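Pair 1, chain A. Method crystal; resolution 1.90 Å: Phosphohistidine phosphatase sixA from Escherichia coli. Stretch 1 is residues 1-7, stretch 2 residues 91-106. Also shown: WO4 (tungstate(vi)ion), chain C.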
# COMPACT_ATOMS: atom_id res chain seq x y z
N MET A 1 14.37 -5.95 -2.15
CA MET A 1 13.04 -5.78 -2.81
C MET A 1 12.37 -4.49 -2.37
O MET A 1 12.31 -4.19 -1.18
CB MET A 1 12.13 -6.97 -2.47
CG MET A 1 10.73 -6.88 -3.08
SD MET A 1 9.70 -8.35 -2.78
CE MET A 1 9.06 -8.00 -1.10
N GLN A 2 11.88 -3.73 -3.34
CA GLN A 2 11.21 -2.47 -3.05
C GLN A 2 9.76 -2.72 -2.67
O GLN A 2 9.02 -3.36 -3.41
CB GLN A 2 11.25 -1.55 -4.27
CG GLN A 2 12.63 -0.98 -4.61
CD GLN A 2 13.27 -0.27 -3.43
OE1 GLN A 2 13.97 -0.90 -2.63
NE2 GLN A 2 13.04 1.03 -3.31
N VAL A 3 9.36 -2.23 -1.51
CA VAL A 3 7.99 -2.40 -1.06
C VAL A 3 7.35 -1.03 -0.94
O VAL A 3 7.89 -0.15 -0.28
CB VAL A 3 7.93 -3.11 0.30
CG1 VAL A 3 6.48 -3.30 0.72
CG2 VAL A 3 8.63 -4.46 0.21
N PHE A 4 6.22 -0.85 -1.60
CA PHE A 4 5.51 0.42 -1.53
C PHE A 4 4.20 0.21 -0.79
O PHE A 4 3.28 -0.42 -1.30
CB PHE A 4 5.23 0.97 -2.93
CG PHE A 4 6.48 1.22 -3.73
CD1 PHE A 4 6.98 0.25 -4.58
CD2 PHE A 4 7.15 2.43 -3.62
CE1 PHE A 4 8.14 0.48 -5.31
CE2 PHE A 4 8.31 2.67 -4.35
CZ PHE A 4 8.81 1.69 -5.20
N ILE A 5 4.14 0.74 0.43
CA ILE A 5 2.96 0.60 1.28
C ILE A 5 2.06 1.81 1.11
O ILE A 5 2.47 2.94 1.34
CB ILE A 5 3.39 0.46 2.75
CG1 ILE A 5 4.36 -0.72 2.88
CG2 ILE A 5 2.17 0.26 3.63
CD1 ILE A 5 4.98 -0.89 4.24
N MET A 6 0.81 1.55 0.73
CA MET A 6 -0.13 2.63 0.51
C MET A 6 -1.43 2.52 1.29
O MET A 6 -2.00 1.44 1.44
CB MET A 6 -0.44 2.73 -0.99
CG MET A 6 -1.46 3.78 -1.39
SD MET A 6 -1.62 3.85 -3.19
CE MET A 6 -2.21 5.56 -3.43
N ARG A 7 -1.89 3.65 1.82
CA ARG A 7 -3.15 3.69 2.55
C ARG A 7 -4.22 4.00 1.52
O ARG A 7 -4.04 4.86 0.66
CB ARG A 7 -3.13 4.79 3.61
CG ARG A 7 -4.44 4.93 4.37
CD ARG A 7 -4.38 6.07 5.36
NE ARG A 7 -5.62 6.19 6.11
CZ ARG A 7 -5.96 7.24 6.85
NH1 ARG A 7 -5.13 8.28 6.94
NH2 ARG A 7 -7.11 7.26 7.50
N TYR A 91 4.84 -12.84 4.44
CA TYR A 91 4.42 -12.98 3.05
C TYR A 91 5.42 -12.18 2.19
O TYR A 91 5.89 -12.66 1.16
CB TYR A 91 3.00 -12.42 2.88
CG TYR A 91 2.30 -12.78 1.58
CD1 TYR A 91 1.32 -13.77 1.54
CD2 TYR A 91 2.58 -12.09 0.39
CE1 TYR A 91 0.63 -14.07 0.36
CE2 TYR A 91 1.89 -12.38 -0.79
CZ TYR A 91 0.92 -13.37 -0.80
OH TYR A 91 0.24 -13.66 -1.96
N LEU A 92 5.75 -10.98 2.64
CA LEU A 92 6.69 -10.13 1.92
C LEU A 92 8.09 -10.73 1.88
O LEU A 92 8.77 -10.65 0.85
CB LEU A 92 6.73 -8.73 2.55
CG LEU A 92 5.60 -7.79 2.11
CD1 LEU A 92 5.53 -6.57 3.02
CD2 LEU A 92 5.84 -7.37 0.67
N GLN A 93 8.52 -11.35 2.98
CA GLN A 93 9.84 -11.97 3.02
C GLN A 93 9.86 -13.13 2.03
O GLN A 93 10.87 -13.37 1.36
CB GLN A 93 10.16 -12.47 4.45
CG GLN A 93 11.44 -13.30 4.55
CD GLN A 93 11.94 -13.48 5.98
OE1 GLN A 93 11.15 -13.61 6.92
NE2 GLN A 93 13.26 -13.51 6.14
N ALA A 94 8.74 -13.85 1.93
CA ALA A 94 8.63 -14.96 0.99
C ALA A 94 8.89 -14.44 -0.42
O ALA A 94 9.78 -14.93 -1.11
CB ALA A 94 7.25 -15.58 1.07
N LEU A 95 8.11 -13.45 -0.84
CA LEU A 95 8.27 -12.89 -2.18
C LEU A 95 9.70 -12.39 -2.39
O LEU A 95 10.25 -12.52 -3.49
CB LEU A 95 7.28 -11.75 -2.40
CG LEU A 95 5.79 -12.10 -2.33
CD1 LEU A 95 4.95 -10.88 -2.72
CD2 LEU A 95 5.49 -13.26 -3.27
N THR A 96 10.30 -11.82 -1.35
CA THR A 96 11.67 -11.32 -1.45
C THR A 96 12.62 -12.45 -1.82
O THR A 96 13.47 -12.29 -2.70
CB THR A 96 12.13 -10.67 -0.12
OG1 THR A 96 11.36 -9.49 0.13
CG2 THR A 96 13.61 -10.28 -0.19
N ASN A 97 12.48 -13.59 -1.16
CA ASN A 97 13.33 -14.74 -1.42
C ASN A 97 12.98 -15.41 -2.75
O ASN A 97 13.77 -16.17 -3.30
CB ASN A 97 13.22 -15.75 -0.28
CG ASN A 97 14.04 -15.35 0.93
OD1 ASN A 97 15.26 -15.53 0.95
ND2 ASN A 97 13.38 -14.78 1.93
N GLU A 98 11.78 -15.11 -3.25
CA GLU A 98 11.30 -15.66 -4.51
C GLU A 98 11.97 -14.93 -5.68
O GLU A 98 12.07 -15.46 -6.78
CB GLU A 98 9.77 -15.50 -4.60
CG GLU A 98 9.14 -15.92 -5.92
CD GLU A 98 7.62 -15.84 -5.91
OE1 GLU A 98 6.98 -16.65 -5.21
OE2 GLU A 98 7.05 -14.97 -6.60
N GLY A 99 12.43 -13.72 -5.42
CA GLY A 99 13.09 -12.95 -6.46
C GLY A 99 12.31 -11.70 -6.85
O GLY A 99 12.81 -10.87 -7.59
N VAL A 100 11.08 -11.56 -6.35
CA VAL A 100 10.27 -10.39 -6.67
C VAL A 100 11.04 -9.09 -6.44
O VAL A 100 11.61 -8.87 -5.37
CB VAL A 100 8.98 -10.38 -5.82
CG1 VAL A 100 8.20 -9.11 -6.07
CG2 VAL A 100 8.14 -11.60 -6.16
N ALA A 101 11.05 -8.23 -7.45
CA ALA A 101 11.78 -6.96 -7.38
C ALA A 101 11.03 -5.81 -6.71
O ALA A 101 11.65 -4.94 -6.11
CB ALA A 101 12.24 -6.54 -8.78
N SER A 102 9.71 -5.81 -6.82
CA SER A 102 8.92 -4.74 -6.23
C SER A 102 7.47 -5.13 -6.00
O SER A 102 6.88 -5.88 -6.78
CB SER A 102 8.97 -3.50 -7.13
OG SER A 102 8.51 -3.82 -8.42
N VAL A 103 6.89 -4.60 -4.92
CA VAL A 103 5.51 -4.90 -4.56
C VAL A 103 4.80 -3.65 -4.06
O VAL A 103 5.38 -2.86 -3.31
CB VAL A 103 5.44 -5.97 -3.44
CG1 VAL A 103 3.99 -6.29 -3.12
CG2 VAL A 103 6.19 -7.22 -3.85
N LEU A 104 3.55 -3.48 -4.48
CA LEU A 104 2.74 -2.36 -4.03
C LEU A 104 1.68 -2.95 -3.10
O LEU A 104 0.93 -3.84 -3.51
CB LEU A 104 2.06 -1.66 -5.21
CG LEU A 104 0.99 -0.62 -4.86
CD1 LEU A 104 1.56 0.44 -3.93
CD2 LEU A 104 0.46 0.03 -6.13
N VAL A 105 1.65 -2.46 -1.86
CA VAL A 105 0.70 -2.94 -0.85
C VAL A 105 -0.31 -1.85 -0.52
O VAL A 105 0.06 -0.77 -0.06
CB VAL A 105 1.43 -3.33 0.46
CG1 VAL A 105 0.44 -3.88 1.48
CG2 VAL A 105 2.52 -4.35 0.17
N ILE A 106 -1.59 -2.13 -0.76
CA ILE A 106 -2.64 -1.16 -0.48
C ILE A 106 -3.44 -1.66 0.71
O ILE A 106 -4.02 -2.75 0.67
CB ILE A 106 -3.57 -0.98 -1.70
CG1 ILE A 106 -2.76 -0.40 -2.87
CG2 ILE A 106 -4.71 -0.05 -1.36
CD1 ILE A 106 -3.57 -0.22 -4.15
W WO4 C . -9.04 3.58 6.88
O1 WO4 C . -7.33 3.66 6.67
O2 WO4 C . -9.64 2.08 6.25
O3 WO4 C . -9.82 4.97 6.21
O4 WO4 C . -9.39 3.58 8.57

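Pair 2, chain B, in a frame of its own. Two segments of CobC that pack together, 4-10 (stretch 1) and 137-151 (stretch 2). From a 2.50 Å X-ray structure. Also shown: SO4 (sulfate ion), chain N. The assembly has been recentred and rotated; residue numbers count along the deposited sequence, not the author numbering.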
# COMPACT_ATOMS: atom_id res chain seq x y z
N MSE B 4 11.80 12.81 -9.51
CA MSE B 4 10.64 11.99 -9.81
C MSE B 4 9.53 12.21 -8.80
O MSE B 4 9.76 12.73 -7.71
CB MSE B 4 11.03 10.51 -9.83
CG MSE B 4 11.56 10.00 -8.50
SE MSE B 4 11.83 8.07 -8.47
CE MSE B 4 13.03 7.91 -9.99
N ARG B 5 8.31 11.81 -9.17
CA ARG B 5 7.17 11.87 -8.28
C ARG B 5 6.49 10.51 -8.22
O ARG B 5 6.17 9.93 -9.26
CB ARG B 5 6.15 12.93 -8.72
CG ARG B 5 4.84 12.82 -7.97
CD ARG B 5 3.91 13.95 -8.31
NE ARG B 5 4.23 15.17 -7.59
CZ ARG B 5 3.34 16.10 -7.26
NH1 ARG B 5 3.72 17.19 -6.60
NH2 ARG B 5 2.06 15.92 -7.58
N LEU B 6 6.25 10.02 -7.01
CA LEU B 6 5.51 8.79 -6.79
C LEU B 6 4.07 9.14 -6.46
O LEU B 6 3.80 9.83 -5.47
CB LEU B 6 6.14 7.98 -5.65
CG LEU B 6 7.67 7.89 -5.68
CD1 LEU B 6 8.18 7.12 -4.48
CD2 LEU B 6 8.14 7.23 -6.97
N TRP B 7 3.15 8.68 -7.30
CA TRP B 7 1.72 8.82 -7.02
C TRP B 7 1.26 7.57 -6.30
O TRP B 7 1.32 6.47 -6.86
CB TRP B 7 0.94 9.04 -8.32
CG TRP B 7 1.42 10.21 -9.12
CD1 TRP B 7 2.55 10.27 -9.90
CD2 TRP B 7 0.80 11.50 -9.24
NE1 TRP B 7 2.66 11.50 -10.48
CE2 TRP B 7 1.60 12.28 -10.09
CE3 TRP B 7 -0.36 12.06 -8.70
CZ2 TRP B 7 1.28 13.60 -10.42
CZ3 TRP B 7 -0.68 13.37 -9.02
CH2 TRP B 7 0.14 14.12 -9.88
N LEU B 8 0.82 7.73 -5.06
CA LEU B 8 0.49 6.60 -4.19
C LEU B 8 -1.02 6.40 -4.16
O LEU B 8 -1.78 7.35 -3.91
CB LEU B 8 1.02 6.84 -2.78
CG LEU B 8 2.46 7.34 -2.70
CD1 LEU B 8 2.89 7.56 -1.26
CD2 LEU B 8 3.40 6.37 -3.40
N ILE B 9 -1.45 5.17 -4.42
CA ILE B 9 -2.86 4.79 -4.35
C ILE B 9 -2.96 3.49 -3.56
O ILE B 9 -2.34 2.49 -3.94
CB ILE B 9 -3.49 4.63 -5.74
CG1 ILE B 9 -3.70 5.99 -6.40
CG2 ILE B 9 -4.82 3.88 -5.63
CD1 ILE B 9 -4.49 5.91 -7.69
N ARG B 10 -3.73 3.51 -2.48
CA ARG B 10 -4.08 2.30 -1.76
C ARG B 10 -5.33 1.70 -2.39
O ARG B 10 -6.23 2.42 -2.82
CB ARG B 10 -4.31 2.60 -0.28
CG ARG B 10 -4.90 1.46 0.54
CD ARG B 10 -5.38 1.98 1.89
NE ARG B 10 -6.02 0.96 2.71
CZ ARG B 10 -6.63 1.23 3.86
NH1 ARG B 10 -6.67 2.47 4.32
NH2 ARG B 10 -7.19 0.25 4.56
N ARG B 137 15.69 0.37 -4.62
CA ARG B 137 15.53 0.07 -6.04
C ARG B 137 15.04 1.25 -6.86
O ARG B 137 14.96 1.14 -8.09
CB ARG B 137 14.55 -1.09 -6.21
CG ARG B 137 15.15 -2.47 -6.00
CD ARG B 137 14.29 -3.52 -6.67
NE ARG B 137 14.55 -4.86 -6.14
CZ ARG B 137 13.66 -5.86 -6.18
NH1 ARG B 137 12.47 -5.66 -6.73
NH2 ARG B 137 13.97 -7.04 -5.68
N LEU B 138 14.71 2.38 -6.22
CA LEU B 138 14.12 3.49 -6.95
C LEU B 138 15.11 4.11 -7.93
O LEU B 138 14.69 4.66 -8.96
CB LEU B 138 13.62 4.55 -5.96
CG LEU B 138 12.38 4.16 -5.16
CD1 LEU B 138 12.03 5.24 -4.16
CD2 LEU B 138 11.20 3.88 -6.08
N SER B 139 16.41 4.03 -7.64
CA SER B 139 17.41 4.54 -8.57
C SER B 139 17.33 3.83 -9.91
O SER B 139 17.69 4.40 -10.94
CB SER B 139 18.80 4.37 -7.97
OG SER B 139 19.00 3.03 -7.53
N GLU B 140 16.85 2.58 -9.91
CA GLU B 140 16.68 1.84 -11.15
C GLU B 140 15.57 2.43 -12.02
O GLU B 140 15.57 2.19 -13.24
CB GLU B 140 16.43 0.37 -10.79
CG GLU B 140 15.42 -0.39 -11.63
CD GLU B 140 15.03 -1.71 -10.98
OE1 GLU B 140 15.72 -2.13 -10.02
OE2 GLU B 140 14.05 -2.34 -11.43
N TYR B 141 14.67 3.22 -11.45
CA TYR B 141 13.63 3.91 -12.21
C TYR B 141 13.94 5.38 -12.44
O TYR B 141 13.03 6.17 -12.68
CB TYR B 141 12.28 3.78 -11.51
CG TYR B 141 11.92 2.37 -11.12
CD1 TYR B 141 11.60 1.43 -12.09
CD2 TYR B 141 11.89 1.98 -9.79
CE1 TYR B 141 11.26 0.14 -11.74
CE2 TYR B 141 11.55 0.69 -9.43
CZ TYR B 141 11.24 -0.22 -10.41
OH TYR B 141 10.91 -1.51 -10.07
N GLN B 142 15.22 5.77 -12.38
CA GLN B 142 15.60 7.17 -12.40
C GLN B 142 15.19 7.90 -13.68
O GLN B 142 15.19 9.13 -13.69
CB GLN B 142 17.11 7.31 -12.21
CG GLN B 142 17.92 6.76 -13.37
CD GLN B 142 19.39 6.66 -13.05
OE1 GLN B 142 20.12 5.87 -13.65
NE2 GLN B 142 19.86 7.47 -12.10
N HIS B 143 14.84 7.17 -14.74
CA HIS B 143 14.48 7.80 -16.01
C HIS B 143 12.99 8.05 -16.15
O HIS B 143 12.55 8.49 -17.22
CB HIS B 143 14.98 6.93 -17.17
CG HIS B 143 16.47 6.79 -17.21
ND1 HIS B 143 17.10 5.76 -17.88
CD2 HIS B 143 17.45 7.54 -16.67
CE1 HIS B 143 18.40 5.89 -17.74
NE2 HIS B 143 18.64 6.96 -17.01
N TYR B 144 12.20 7.80 -15.11
CA TYR B 144 10.77 8.04 -15.13
C TYR B 144 10.44 9.26 -14.28
O TYR B 144 11.17 9.61 -13.35
CB TYR B 144 10.00 6.81 -14.62
CG TYR B 144 10.24 5.58 -15.46
CD1 TYR B 144 9.38 5.24 -16.50
CD2 TYR B 144 11.32 4.75 -15.22
CE1 TYR B 144 9.59 4.12 -17.27
CE2 TYR B 144 11.55 3.62 -15.99
CZ TYR B 144 10.68 3.31 -17.01
OH TYR B 144 10.90 2.19 -17.77
N GLN B 145 9.33 9.92 -14.63
CA GLN B 145 8.94 11.18 -14.00
C GLN B 145 7.70 11.06 -13.12
O GLN B 145 7.64 11.70 -12.07
CB GLN B 145 8.69 12.25 -15.07
CG GLN B 145 9.96 12.86 -15.65
CD GLN B 145 9.77 13.40 -17.06
OE1 GLN B 145 10.64 13.25 -17.91
NE2 GLN B 145 8.63 14.03 -17.30
N ASN B 146 6.71 10.26 -13.52
CA ASN B 146 5.45 10.13 -12.78
C ASN B 146 5.12 8.65 -12.64
O ASN B 146 4.44 8.07 -13.49
CB ASN B 146 4.33 10.90 -13.47
CG ASN B 146 4.54 12.40 -13.43
OD1 ASN B 146 4.22 13.06 -12.44
ND2 ASN B 146 5.08 12.95 -14.51
N ILE B 147 5.59 8.05 -11.56
CA ILE B 147 5.39 6.63 -11.28
C ILE B 147 4.20 6.49 -10.35
O ILE B 147 4.17 7.07 -9.26
CB ILE B 147 6.65 6.00 -10.67
CG1 ILE B 147 7.88 6.33 -11.52
CG2 ILE B 147 6.47 4.50 -10.51
CD1 ILE B 147 9.19 5.92 -10.89
N LEU B 148 3.20 5.72 -10.78
CA LEU B 148 2.04 5.42 -9.96
C LEU B 148 2.28 4.11 -9.21
O LEU B 148 2.67 3.11 -9.81
CB LEU B 148 0.78 5.30 -10.82
CG LEU B 148 -0.43 4.68 -10.12
CD1 LEU B 148 -0.97 5.60 -9.03
CD2 LEU B 148 -1.52 4.34 -11.13
N ILE B 149 2.04 4.14 -7.90
CA ILE B 149 2.24 2.97 -7.04
C ILE B 149 0.89 2.57 -6.47
O ILE B 149 0.24 3.36 -5.77
CB ILE B 149 3.24 3.26 -5.92
CG1 ILE B 149 4.62 3.56 -6.51
CG2 ILE B 149 3.31 2.08 -4.95
CD1 ILE B 149 5.71 3.68 -5.47
N VAL B 150 0.47 1.34 -6.76
CA VAL B 150 -0.78 0.78 -6.25
C VAL B 150 -0.40 -0.30 -5.24
O VAL B 150 0.16 -1.34 -5.60
CB VAL B 150 -1.65 0.20 -7.37
CG1 VAL B 150 -3.02 -0.20 -6.82
CG2 VAL B 150 -1.80 1.20 -8.51
N SER B 151 -0.70 -0.05 -3.97
CA SER B 151 -0.29 -0.96 -2.91
C SER B 151 -1.27 -0.96 -1.75
O SER B 151 -2.49 -0.83 -1.96
CB SER B 151 1.12 -0.60 -2.41
OG SER B 151 1.66 -1.64 -1.62
S SO4 N . -6.09 -3.35 4.71
O1 SO4 N . -4.88 -3.65 5.47
O2 SO4 N . -7.25 -3.92 5.40
O3 SO4 N . -6.25 -1.91 4.59
O4 SO4 N . -5.99 -3.93 3.37

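Two parallel β-strands from distant parts of a chain make a simple test of a general principle: the backbone fixes the frame, and side chains of different shape fill it. In pair 1 strand 2-7 runs beside strand 102-106, their directions 17° apart; in pair 2 strand 5-10 lies beside strand 146-151 at 25°. The N, CA and C atoms of 14 central residues superpose with an RMSD of 0.6 Å.

The frame is held by a ladder of main-chain hydrogen bonds in which alternate residues of the first strand bond to the residues flanking their partner. In pair 1, Phe4(A) N donates to Val103(A) O at 2.8 Å, and Val105(A) N donates to Phe4(A) O at 2.7 Å. The matched Trp7(B) repeats the pattern: its N lies 2.7 Å from Ile147(B) O, and its O accepts from Ile149(B) N, also at 2.7 Å. These bonds use no side-chain atoms, and the same pattern occurs in both pairs although most of the matched strand residues differ.

The first inward position is methionine in both, Met1(A) and the selenomethionine Met4(B), and each has more area covered by the opposing stretch than any other residue of its pair. Met1(A), with chi1 t, points toward the other stretch; its CE comes 3.7 Å from Leu92(A) CD2 and its SD 3.8 Å from Val103(A) CG2. Met4(B) starts sideways with chi1 p, yet its end comes nearer, placing CE 3.2 Å from Tyr141(B) O and SE 4.2 Å from Ile147(B) CD1, the residue matching Val103(A). Leu95(A) CB lies 4.2 Å from Met1(A) SD, where the matched Tyr141(B) has its CB 4.5 Å from Met4(B) CE. The surroundings differ: a helix ending in a Schellman motif at Gly99(A) in pair 1, a 3-10 segment and a type I turn from Tyr141(B) to Tyr144(B) in pair 2.

On the same face as Val103(A), Val3(A) corresponds to Leu6(B). The valine reaches Leu92(A), CG2 to CD2 at 4.1 Å, and Val105(A), CG1 to CG2 at 4.1 Å. The longer leucine meets Leu138(B), CD1 to CD1 at 4.3 Å, and its CB lies 4.3 Å from CD1 of Ile149(B), the match of Val105(A). Further along, Ile5(A) matches Leu8(B), whose CD2 packs 4.0 Å from Ile149(B) CB.

The face bearing Phe4(A) and Trp7(B) gives the clearest contrast. Both aromatics adopt chi1 m and pack against a matched leucine: Phe4(A) CB is 3.8 Å from Leu104(A) CD1, and Trp7(B) CB is 4.0 Å from Leu148(B) CD1. The indole, however, carries a donor, and Trp7(B) NE1 donates to Asn146(B) OD1 at 3.0 Å. At the matched site of pair 1, Ser102(A) CB lies at the edge of the phenyl ring, 4.5 Å from Phe4(A) CE1.

Beyond the aromatic, Met6(A) and Ile9(B) approach these matched leucines in different ways. Met6(A) uses CB, 4.2 Å from Leu104(A) CD1, while its end leads away; Ile9(B) extends CD1 to 3.8 Å from Leu148(B) CD1. Thus a common ladder accepts linear, branched and aromatic chains.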